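Local coordinates for benzoylformate decarboxylase (Mycobacterium smegmatis, PDB 4Q9D), which is a tetrameric enzyme of the thiamine pyrophosphate-dependent family, with a magnesium ion bound in its C-terminal cofactor-binding domain, at residues B[360-365]-B[386-391]; B[411-416]-B[454-459]; B[235-240]-B[395-400]. One frame throughout, in Å; residues are numbered along the deposited sequence.

Contact 1: residues B[360-365]-B[386-391]; sequences VYEVLS and FTWLPT
Glu362 places CG anti to its backbone N (chi1 -179°) and Trp388 places CG anti to its carbonyl carbon (chi1 -68°), and the two side chains meet between the helices. The extended glutamate lies across one face of the indole. Its CB sits over the middle of the ring system, 3.7 Å from Trp388 CE2, and CG makes a CH-pi contact 3.7 Å from the centroid of the six-membered ring. Further out the carboxylate is nearly parallel to the indole, the planes 6° apart, with CD 3.6 Å from Trp388 CH2. Thr387 CG2 lies over the opposite face, toward its rim. The polar ends are tied elsewhere: Glu362 OE1 bonds to Ser347 OG, and Trp388 NE1 to Asn358 OD1.

Beyond the indole, Leu389 splits its two methyls between Ser365 and Tyr361. CD2 lies 3.6 Å from Ser365 CB, and CD1 meets the edge of the Tyr361 ring at CD1, 3.8 Å away. Ser365 OG turns back to its own helix, donating to Glu362 O at 2.7 Å. Tyr361 OH bonds to Thr381 OG1 and Thr431 OG1. This is side-chain packing between helix 357-367 and the C-terminal end of helix 382-388, two helices of the alpha/beta cofactor-binding domain characteristic of thiamine pyrophosphate enzymes.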
loop_
_atom_site.group_PDB
_atom_site.type_symbol
_atom_site.label_atom_id
_atom_site.label_comp_id
_atom_site.label_asym_id
_atom_site.label_seq_id
_atom_site.Cartn_x
_atom_site.Cartn_y
_atom_site.Cartn_z
ATOM N N VAL B 360 -12.391 -40.062 -22.742
ATOM C CA VAL B 360 -11.021 -39.855 -22.264
ATOM C C VAL B 360 -10.869 -40.245 -20.806
ATOM O O VAL B 360 -9.929 -40.939 -20.442
ATOM C CB VAL B 360 -10.567 -38.351 -22.388
ATOM C CG1 VAL B 360 -9.191 -38.151 -21.740
ATOM C CG2 VAL B 360 -10.566 -37.905 -23.822
ATOM N N TYR B 361 -11.780 -39.765 -19.956
ATOM C CA TYR B 361 -11.663 -40.049 -18.522
ATOM C C TYR B 361 -11.935 -41.506 -18.172
ATOM O O TYR B 361 -11.347 -42.036 -17.231
ATOM C CB TYR B 361 -12.528 -39.107 -17.686
ATOM C CG TYR B 361 -11.896 -37.742 -17.495
ATOM C CD1 TYR B 361 -11.190 -37.433 -16.334
ATOM C CD2 TYR B 361 -11.982 -36.769 -18.492
ATOM C CE1 TYR B 361 -10.577 -36.166 -16.173
ATOM C CE2 TYR B 361 -11.388 -35.517 -18.337
ATOM C CZ TYR B 361 -10.696 -35.218 -17.181
ATOM O OH TYR B 361 -10.143 -33.962 -17.057
ATOM N N GLU B 362 -12.793 -42.177 -18.942
ATOM C CA GLU B 362 -13.030 -43.602 -18.661
ATOM C C GLU B 362 -11.808 -44.399 -19.003
ATOM O O GLU B 362 -11.381 -45.240 -18.228
ATOM C CB GLU B 362 -14.228 -44.187 -19.426
ATOM C CG GLU B 362 -14.413 -45.670 -19.040
ATOM C CD GLU B 362 -15.547 -46.364 -19.777
ATOM O OE1 GLU B 362 -16.165 -45.743 -20.685
ATOM O OE2 GLU B 362 -15.801 -47.543 -19.446
ATOM N N VAL B 363 -11.207 -44.124 -20.160
ATOM C CA VAL B 363 -9.929 -44.764 -20.466
ATOM C C VAL B 363 -8.890 -44.519 -19.367
ATOM O O VAL B 363 -8.152 -45.424 -18.982
ATOM C CB VAL B 363 -9.345 -44.288 -21.802
ATOM C CG1 VAL B 363 -7.963 -44.886 -21.996
ATOM C CG2 VAL B 363 -10.281 -44.672 -22.953
ATOM N N LEU B 364 -8.823 -43.293 -18.850
ATOM C CA LEU B 364 -7.859 -42.995 -17.773
ATOM C C LEU B 364 -8.145 -43.836 -16.534
ATOM O O LEU B 364 -7.226 -44.391 -15.906
ATOM C CB LEU B 364 -7.933 -41.519 -17.378
ATOM C CG LEU B 364 -7.147 -40.492 -18.161
ATOM C CD1 LEU B 364 -7.541 -39.139 -17.580
ATOM C CD2 LEU B 364 -5.657 -40.741 -17.961
ATOM N N SER B 365 -9.424 -43.933 -16.170
ATOM C CA SER B 365 -9.770 -44.713 -14.974
ATOM C C SER B 365 -9.428 -46.194 -15.144
ATOM O O SER B 365 -9.073 -46.875 -14.175
ATOM C CB SER B 365 -11.244 -44.564 -14.613
ATOM O OG SER B 365 -12.040 -45.177 -15.601
ATOM N N PHE B 386 -15.144 -36.141 -11.973
ATOM C CA PHE B 386 -15.999 -36.597 -10.889
ATOM C C PHE B 386 -16.567 -38.007 -11.181
ATOM O O PHE B 386 -16.562 -38.901 -10.317
ATOM C CB PHE B 386 -17.127 -35.570 -10.662
ATOM C CG PHE B 386 -18.210 -36.049 -9.725
ATOM C CD1 PHE B 386 -17.992 -36.098 -8.350
ATOM C CD2 PHE B 386 -19.446 -36.458 -10.221
ATOM C CE1 PHE B 386 -18.984 -36.544 -7.486
ATOM C CE2 PHE B 386 -20.447 -36.907 -9.360
ATOM C CZ PHE B 386 -20.209 -36.949 -7.986
ATOM N N THR B 387 -17.039 -38.202 -12.407
ATOM C CA THR B 387 -17.663 -39.470 -12.799
ATOM C C THR B 387 -16.686 -40.620 -12.800
ATOM O O THR B 387 -16.983 -41.681 -12.277
ATOM C CB THR B 387 -18.269 -39.361 -14.186
ATOM O OG1 THR B 387 -19.256 -38.328 -14.154
ATOM C CG2 THR B 387 -18.918 -40.692 -14.610
ATOM N N TRP B 388 -15.499 -40.397 -13.354
ATOM C CA TRP B 388 -14.586 -41.510 -13.602
ATOM C C TRP B 388 -13.347 -41.594 -12.710
ATOM O O TRP B 388 -12.736 -42.658 -12.621
ATOM C CB TRP B 388 -14.143 -41.486 -15.066
ATOM C CG TRP B 388 -15.275 -41.795 -16.029
ATOM C CD1 TRP B 388 -15.890 -40.926 -16.894
ATOM C CD2 TRP B 388 -15.912 -43.068 -16.216
ATOM N NE1 TRP B 388 -16.876 -41.590 -17.610
ATOM C CE2 TRP B 388 -16.907 -42.904 -17.208
ATOM C CE3 TRP B 388 -15.741 -44.335 -15.634
ATOM C CZ2 TRP B 388 -17.726 -43.959 -17.637
ATOM C CZ3 TRP B 388 -16.557 -45.385 -16.062
ATOM C CH2 TRP B 388 -17.536 -45.183 -17.055
ATOM N N LEU B 389 -12.938 -40.496 -12.071
ATOM C CA LEU B 389 -11.700 -40.563 -11.285
ATOM C C LEU B 389 -11.908 -40.115 -9.852
ATOM O O LEU B 389 -11.355 -39.085 -9.435
ATOM C CB LEU B 389 -10.589 -39.718 -11.917
ATOM C CG LEU B 389 -10.185 -39.978 -13.362
ATOM C CD1 LEU B 389 -8.996 -39.055 -13.735
ATOM C CD2 LEU B 389 -9.791 -41.436 -13.568
ATOM N N PRO B 390 -12.695 -40.890 -9.083
ATOM C CA PRO B 390 -12.895 -40.488 -7.685
ATOM C C PRO B 390 -11.569 -40.519 -6.944
ATOM O O PRO B 390 -10.708 -41.369 -7.211
ATOM C CB PRO B 390 -13.828 -41.568 -7.118
ATOM C CG PRO B 390 -13.669 -42.769 -8.072
ATOM C CD PRO B 390 -13.412 -42.138 -9.425
ATOM N N THR B 391 -11.406 -39.581 -6.018
ATOM C CA THR B 391 -10.206 -39.554 -5.198
ATOM C C THR B 391 -10.432 -40.450 -3.991
ATOM O O THR B 391 -11.385 -40.240 -3.229
ATOM C CB THR B 391 -9.950 -38.131 -4.700
ATOM O OG1 THR B 391 -9.825 -37.274 -5.833
ATOM C CG2 THR B 391 -8.682 -38.062 -3.855
#

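Contact 2: residues B[411-416]-B[454-459]; sequences AAVGIA and IVFVVL
Ile454 does most of the touching, with its CD1 methyl set against the backbone of the helix. That methyl comes 3.4 Å from Ala412 O and 3.6 Å from Val413 CA, while Ile454 CG1 lies 3.7 Å from Ala416 CB. Ala412 and Ala416, one helical turn apart, carry only methyl groups on this side, and the isoleucine branch therefore gets close to the main chain. The extended chain of Ile454, with CD1 anti to CA (chi2 173°), carries the methyl there.

Phe456, two residues on and on the same side of the strand, adds the second layer. Its CE1 is 4.1 Å from Ala412 CB, and Val413 CG2 approaches the ring edge, 4.3 Å from CZ. Ile454 CG2 lies over one face of this ring, toward its rim, 3.4 Å above the plane. Outside this layer, Ile444 touches Phe456, and Thr446 and Ala447 of the same helix 443-449 touch Val413.

Helix 408-421 runs nearly antiparallel to strand 454-460, the short segments at 161° with axes 9.7 Å apart. It lies against one face of the parallel sheet, where the strand is hydrogen-bonded between 428-433 and 523-528.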
loop_
_atom_site.group_PDB
_atom_site.type_symbol
_atom_site.label_atom_id
_atom_site.label_comp_id
_atom_site.label_asym_id
_atom_site.label_seq_id
_atom_site.Cartn_x
_atom_site.Cartn_y
_atom_site.Cartn_z
ATOM N N ALA B 411 2.787 -27.103 -11.156
ATOM C CA ALA B 411 2.516 -27.771 -9.878
ATOM C C ALA B 411 2.742 -29.285 -9.969
ATOM O O ALA B 411 3.258 -29.903 -9.031
ATOM C CB ALA B 411 1.078 -27.476 -9.401
ATOM N N ALA B 412 2.346 -29.887 -11.089
ATOM C CA ALA B 412 2.607 -31.318 -11.287
ATOM C C ALA B 412 4.113 -31.645 -11.210
ATOM O O ALA B 412 4.504 -32.671 -10.658
ATOM C CB ALA B 412 2.032 -31.794 -12.627
ATOM N N VAL B 413 4.940 -30.792 -11.811
ATOM C CA VAL B 413 6.386 -30.963 -11.791
ATOM C C VAL B 413 6.866 -30.840 -10.338
ATOM O O VAL B 413 7.655 -31.656 -9.858
ATOM C CB VAL B 413 7.097 -29.892 -12.664
ATOM C CG1 VAL B 413 8.637 -30.072 -12.609
ATOM C CG2 VAL B 413 6.624 -29.968 -14.104
ATOM N N GLY B 414 6.373 -29.818 -9.631
ATOM C CA GLY B 414 6.674 -29.672 -8.212
ATOM C C GLY B 414 6.240 -30.854 -7.347
ATOM O O GLY B 414 6.977 -31.293 -6.474
ATOM N N ILE B 415 5.029 -31.363 -7.579
ATOM C CA ILE B 415 4.534 -32.511 -6.823
ATOM C C ILE B 415 5.412 -33.742 -7.052
ATOM O O ILE B 415 5.762 -34.451 -6.112
ATOM C CB ILE B 415 3.057 -32.831 -7.197
ATOM C CG1 ILE B 415 2.124 -31.732 -6.651
ATOM C CG2 ILE B 415 2.648 -34.204 -6.640
ATOM C CD1 ILE B 415 0.811 -31.548 -7.503
ATOM N N ALA B 416 5.787 -33.989 -8.303
ATOM C CA ALA B 416 6.635 -35.154 -8.584
ATOM C C ALA B 416 8.040 -34.998 -7.980
ATOM O O ALA B 416 8.602 -35.967 -7.450
ATOM C CB ALA B 416 6.708 -35.428 -10.085
ATOM N N ILE B 454 5.591 -38.076 -14.809
ATOM C CA ILE B 454 4.384 -37.314 -14.992
ATOM C C ILE B 454 3.806 -37.608 -16.367
ATOM O O ILE B 454 4.507 -37.548 -17.381
ATOM C CB ILE B 454 4.637 -35.802 -14.886
ATOM C CG1 ILE B 454 5.367 -35.453 -13.578
ATOM C CG2 ILE B 454 3.305 -35.045 -15.010
ATOM C CD1 ILE B 454 5.780 -33.991 -13.543
ATOM N N VAL B 455 2.518 -37.915 -16.394
ATOM C CA VAL B 455 1.819 -38.096 -17.658
ATOM C C VAL B 455 0.860 -36.934 -17.809
ATOM O O VAL B 455 -0.109 -36.824 -17.055
ATOM C CB VAL B 455 1.022 -39.433 -17.693
ATOM C CG1 VAL B 455 0.347 -39.591 -19.042
ATOM C CG2 VAL B 455 1.952 -40.624 -17.396
ATOM N N PHE B 456 1.152 -36.046 -18.751
ATOM C CA PHE B 456 0.296 -34.890 -19.011
ATOM C C PHE B 456 -0.703 -35.325 -20.087
ATOM O O PHE B 456 -0.308 -35.632 -21.217
ATOM C CB PHE B 456 1.131 -33.700 -19.557
ATOM C CG PHE B 456 2.170 -33.168 -18.583
ATOM C CD1 PHE B 456 1.808 -32.295 -17.555
ATOM C CD2 PHE B 456 3.495 -33.549 -18.691
ATOM C CE1 PHE B 456 2.769 -31.789 -16.651
ATOM C CE2 PHE B 456 4.475 -33.051 -17.785
ATOM C CZ PHE B 456 4.097 -32.183 -16.761
ATOM N N VAL B 457 -1.981 -35.348 -19.748
ATOM C CA VAL B 457 -3.005 -35.695 -20.712
ATOM C C VAL B 457 -3.712 -34.418 -21.108
ATOM O O VAL B 457 -4.449 -33.822 -20.320
ATOM C CB VAL B 457 -4.024 -36.667 -20.124
ATOM C CG1 VAL B 457 -5.155 -36.936 -21.148
ATOM C CG2 VAL B 457 -3.350 -37.930 -19.687
ATOM N N VAL B 458 -3.471 -33.984 -22.333
ATOM C CA VAL B 458 -3.959 -32.690 -22.787
ATOM C C VAL B 458 -5.187 -32.844 -23.678
ATOM O O VAL B 458 -5.136 -33.477 -24.725
ATOM C CB VAL B 458 -2.838 -31.925 -23.549
ATOM C CG1 VAL B 458 -3.374 -30.635 -24.136
ATOM C CG2 VAL B 458 -1.643 -31.649 -22.611
ATOM N N LEU B 459 -6.289 -32.245 -23.257
ATOM C CA LEU B 459 -7.539 -32.345 -24.001
ATOM C C LEU B 459 -7.656 -31.223 -25.021
ATOM O O LEU B 459 -7.976 -30.073 -24.693
ATOM C CB LEU B 459 -8.732 -32.356 -23.031
ATOM C CG LEU B 459 -8.886 -33.591 -22.125
ATOM C CD1 LEU B 459 -7.866 -33.636 -21.037
ATOM C CD2 LEU B 459 -10.285 -33.583 -21.502
#

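Contact 3: residues B[235-240]-B[395-400]; sequences ALPDRM and ASFFAT
Phe397 loses the most surface here, followed by Arg239 and Asp238. The Phe397 side chain, with CG anti to its backbone N (chi1 178°), points toward the 235-240 loop, and Met240 lies over one face of its ring. Met240 CE stands 3.8 Å from the ring centroid, almost directly above the centre, in a CH-pi contact; SD follows at 4.5 Å, making this a Met-aromatic pair as well. At the ring edge, in plane, Pro237 O comes 3.5 Å from CE2.

Arg239 starts away from the strand and is bent at chi2 and chi3, which brings its end back alongside Phe398. The two side chains point the same way, and Phe398 CE1 lies over one face of the guanidinium, 3.6 Å from CZ, with the planes 51° apart. The charge is met by a salt bridge to Asp212, and NH1 bonds to Gln62.

Asp238 meets the strand through its O and CB: CB lies 3.0 Å from Ala399 O, and O accepts from Ala399 N at 3.0 Å (N-H...O 157°) and also receives a CA-H...O contact from Phe398. Its carboxylate turns from the strand to salt bridges with Arg213 and Arg279. Waters complete the seam: one joins Leu236 O to Thr400 O, and another accepts from Arg239 NE and Met240 N while sitting 2.7 Å from Phe397 O.

The arrangement is a buried interdomain junction, with a loop of the Rossmann-like central domain laid along edge strand 397-399 of the C-terminal cofactor-binding domain, as the multidomain fold of thiamine pyrophosphate enzymes brings the two together.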
loop_
_atom_site.group_PDB
_atom_site.type_symbol
_atom_site.label_atom_id
_atom_site.label_comp_id
_atom_site.label_asym_id
_atom_site.label_seq_id
_atom_site.Cartn_x
_atom_site.Cartn_y
_atom_site.Cartn_z
ATOM N N ALA B 235 -17.068 -27.172 -3.476
ATOM C CA ALA B 235 -17.106 -26.924 -4.917
ATOM C C ALA B 235 -15.699 -26.503 -5.356
ATOM O O ALA B 235 -14.936 -25.922 -4.565
ATOM C CB ALA B 235 -18.122 -25.794 -5.238
ATOM N N LEU B 236 -15.343 -26.771 -6.600
ATOM C CA LEU B 236 -14.096 -26.233 -7.121
ATOM C C LEU B 236 -12.911 -26.506 -6.183
ATOM O O LEU B 236 -12.163 -25.582 -5.817
ATOM C CB LEU B 236 -14.271 -24.721 -7.335
ATOM C CG LEU B 236 -15.416 -24.322 -8.278
ATOM C CD1 LEU B 236 -15.908 -22.906 -7.961
ATOM C CD2 LEU B 236 -14.977 -24.439 -9.768
ATOM N N PRO B 237 -12.744 -27.766 -5.773
ATOM C CA PRO B 237 -11.744 -28.115 -4.766
ATOM C C PRO B 237 -10.326 -27.974 -5.306
ATOM O O PRO B 237 -10.084 -28.375 -6.446
ATOM C CB PRO B 237 -12.051 -29.603 -4.509
ATOM C CG PRO B 237 -12.481 -30.090 -5.858
ATOM C CD PRO B 237 -13.405 -28.973 -6.310
ATOM N N ASP B 238 -9.410 -27.388 -4.528
ATOM C CA ASP B 238 -7.991 -27.466 -4.865
ATOM C C ASP B 238 -7.357 -28.679 -4.165
ATOM O O ASP B 238 -6.264 -29.081 -4.508
ATOM C CB ASP B 238 -7.220 -26.164 -4.524
ATOM C CG ASP B 238 -7.609 -25.566 -3.159
ATOM O OD1 ASP B 238 -8.798 -25.640 -2.770
ATOM O OD2 ASP B 238 -6.719 -24.984 -2.496
ATOM N N ARG B 239 -8.054 -29.239 -3.168
ATOM C CA ARG B 239 -7.683 -30.518 -2.559
ATOM C C ARG B 239 -8.956 -31.302 -2.280
ATOM O O ARG B 239 -10.041 -30.711 -2.167
ATOM C CB ARG B 239 -6.884 -30.343 -1.244
ATOM C CG ARG B 239 -5.605 -29.497 -1.399
ATOM C CD ARG B 239 -4.449 -30.289 -2.015
ATOM N NE ARG B 239 -4.052 -31.324 -1.080
ATOM C CZ ARG B 239 -2.977 -31.294 -0.302
ATOM N NH1 ARG B 239 -2.098 -30.283 -0.360
ATOM N NH2 ARG B 239 -2.766 -32.315 0.520
ATOM N N MET B 240 -8.831 -32.627 -2.208
ATOM C CA MET B 240 -9.942 -33.483 -1.772
ATOM C C MET B 240 -9.573 -34.209 -0.498
ATOM O O MET B 240 -8.491 -34.782 -0.406
ATOM C CB MET B 240 -10.334 -34.444 -2.871
ATOM C CG MET B 240 -11.255 -33.712 -3.847
ATOM S SD MET B 240 -11.865 -34.782 -5.094
ATOM C CE MET B 240 -12.163 -33.715 -6.515
ATOM N N ALA B 395 -3.958 -36.688 -0.060
ATOM C CA ALA B 395 -2.886 -36.018 -0.794
ATOM C C ALA B 395 -2.722 -36.548 -2.215
ATOM O O ALA B 395 -1.608 -36.734 -2.683
ATOM C CB ALA B 395 -1.558 -36.098 -0.014
ATOM N N SER B 396 -3.837 -36.770 -2.920
ATOM C CA SER B 396 -3.746 -37.403 -4.231
ATOM C C SER B 396 -4.542 -36.670 -5.279
ATOM O O SER B 396 -4.770 -37.191 -6.373
ATOM C CB SER B 396 -4.189 -38.872 -4.156
ATOM O OG SER B 396 -3.332 -39.586 -3.287
ATOM N N PHE B 397 -4.988 -35.472 -4.928
ATOM C CA PHE B 397 -5.701 -34.611 -5.858
ATOM C C PHE B 397 -5.223 -33.181 -5.614
ATOM O O PHE B 397 -5.151 -32.739 -4.460
ATOM C CB PHE B 397 -7.214 -34.637 -5.638
ATOM C CG PHE B 397 -7.944 -33.719 -6.561
ATOM C CD1 PHE B 397 -8.330 -34.158 -7.824
ATOM C CD2 PHE B 397 -8.182 -32.394 -6.205
ATOM C CE1 PHE B 397 -8.974 -33.281 -8.728
ATOM C CE2 PHE B 397 -8.826 -31.529 -7.076
ATOM C CZ PHE B 397 -9.236 -31.977 -8.349
ATOM N N PHE B 398 -4.905 -32.470 -6.693
ATOM C CA PHE B 398 -4.478 -31.059 -6.603
ATOM C C PHE B 398 -5.029 -30.237 -7.765
ATOM O O PHE B 398 -5.019 -30.684 -8.913
ATOM C CB PHE B 398 -2.951 -30.952 -6.635
ATOM C CG PHE B 398 -2.258 -31.778 -5.578
ATOM C CD1 PHE B 398 -1.854 -31.203 -4.370
ATOM C CD2 PHE B 398 -1.991 -33.128 -5.799
ATOM C CE1 PHE B 398 -1.202 -31.960 -3.383
ATOM C CE2 PHE B 398 -1.336 -33.904 -4.817
ATOM C CZ PHE B 398 -0.943 -33.315 -3.608
ATOM N N ALA B 399 -5.519 -29.043 -7.459
ATOM C CA ALA B 399 -5.863 -28.069 -8.487
ATOM C C ALA B 399 -5.518 -26.661 -7.987
ATOM O O ALA B 399 -5.289 -26.453 -6.782
ATOM C CB ALA B 399 -7.345 -28.149 -8.843
ATOM N N THR B 400 -5.495 -25.716 -8.923
ATOM C CA THR B 400 -5.171 -24.319 -8.634
ATOM C C THR B 400 -5.863 -23.804 -7.380
ATOM O O THR B 400 -7.086 -23.969 -7.224
ATOM C CB THR B 400 -5.530 -23.405 -9.806
ATOM O OG1 THR B 400 -5.406 -22.047 -9.366
ATOM C CG2 THR B 400 -6.989 -23.668 -10.294
HETATM O O HOH W 1 -9.821 -24.620 -7.459
HETATM O O HOH W 2 -6.097 -33.513 -2.102
HETATM O O HOH W 3 -6.558 -36.536 -1.831
#

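All three contacts converge on the C-terminal cofactor-binding domain, their centres about 14 to 16 Å apart. Contact 3 spans the greatest sequence distance, from the central domain to edge strand 397-399, and both segments of contact 1 fall within that span; contact 2 follows later in the chain. Helix 382-388 of contact 1, strand 397-399 of contact 3 and helix 408-421 of contact 2 succeed one another, while strands 397-399 and 454-460 belong to the same parallel sheet. Direct packing joins the sites: Tyr361 on Leu459, Thr391 on Met240 and Ile415 on Phe398. These contacts link the helices and sheet of the C-terminal domain to its junction with the central domain.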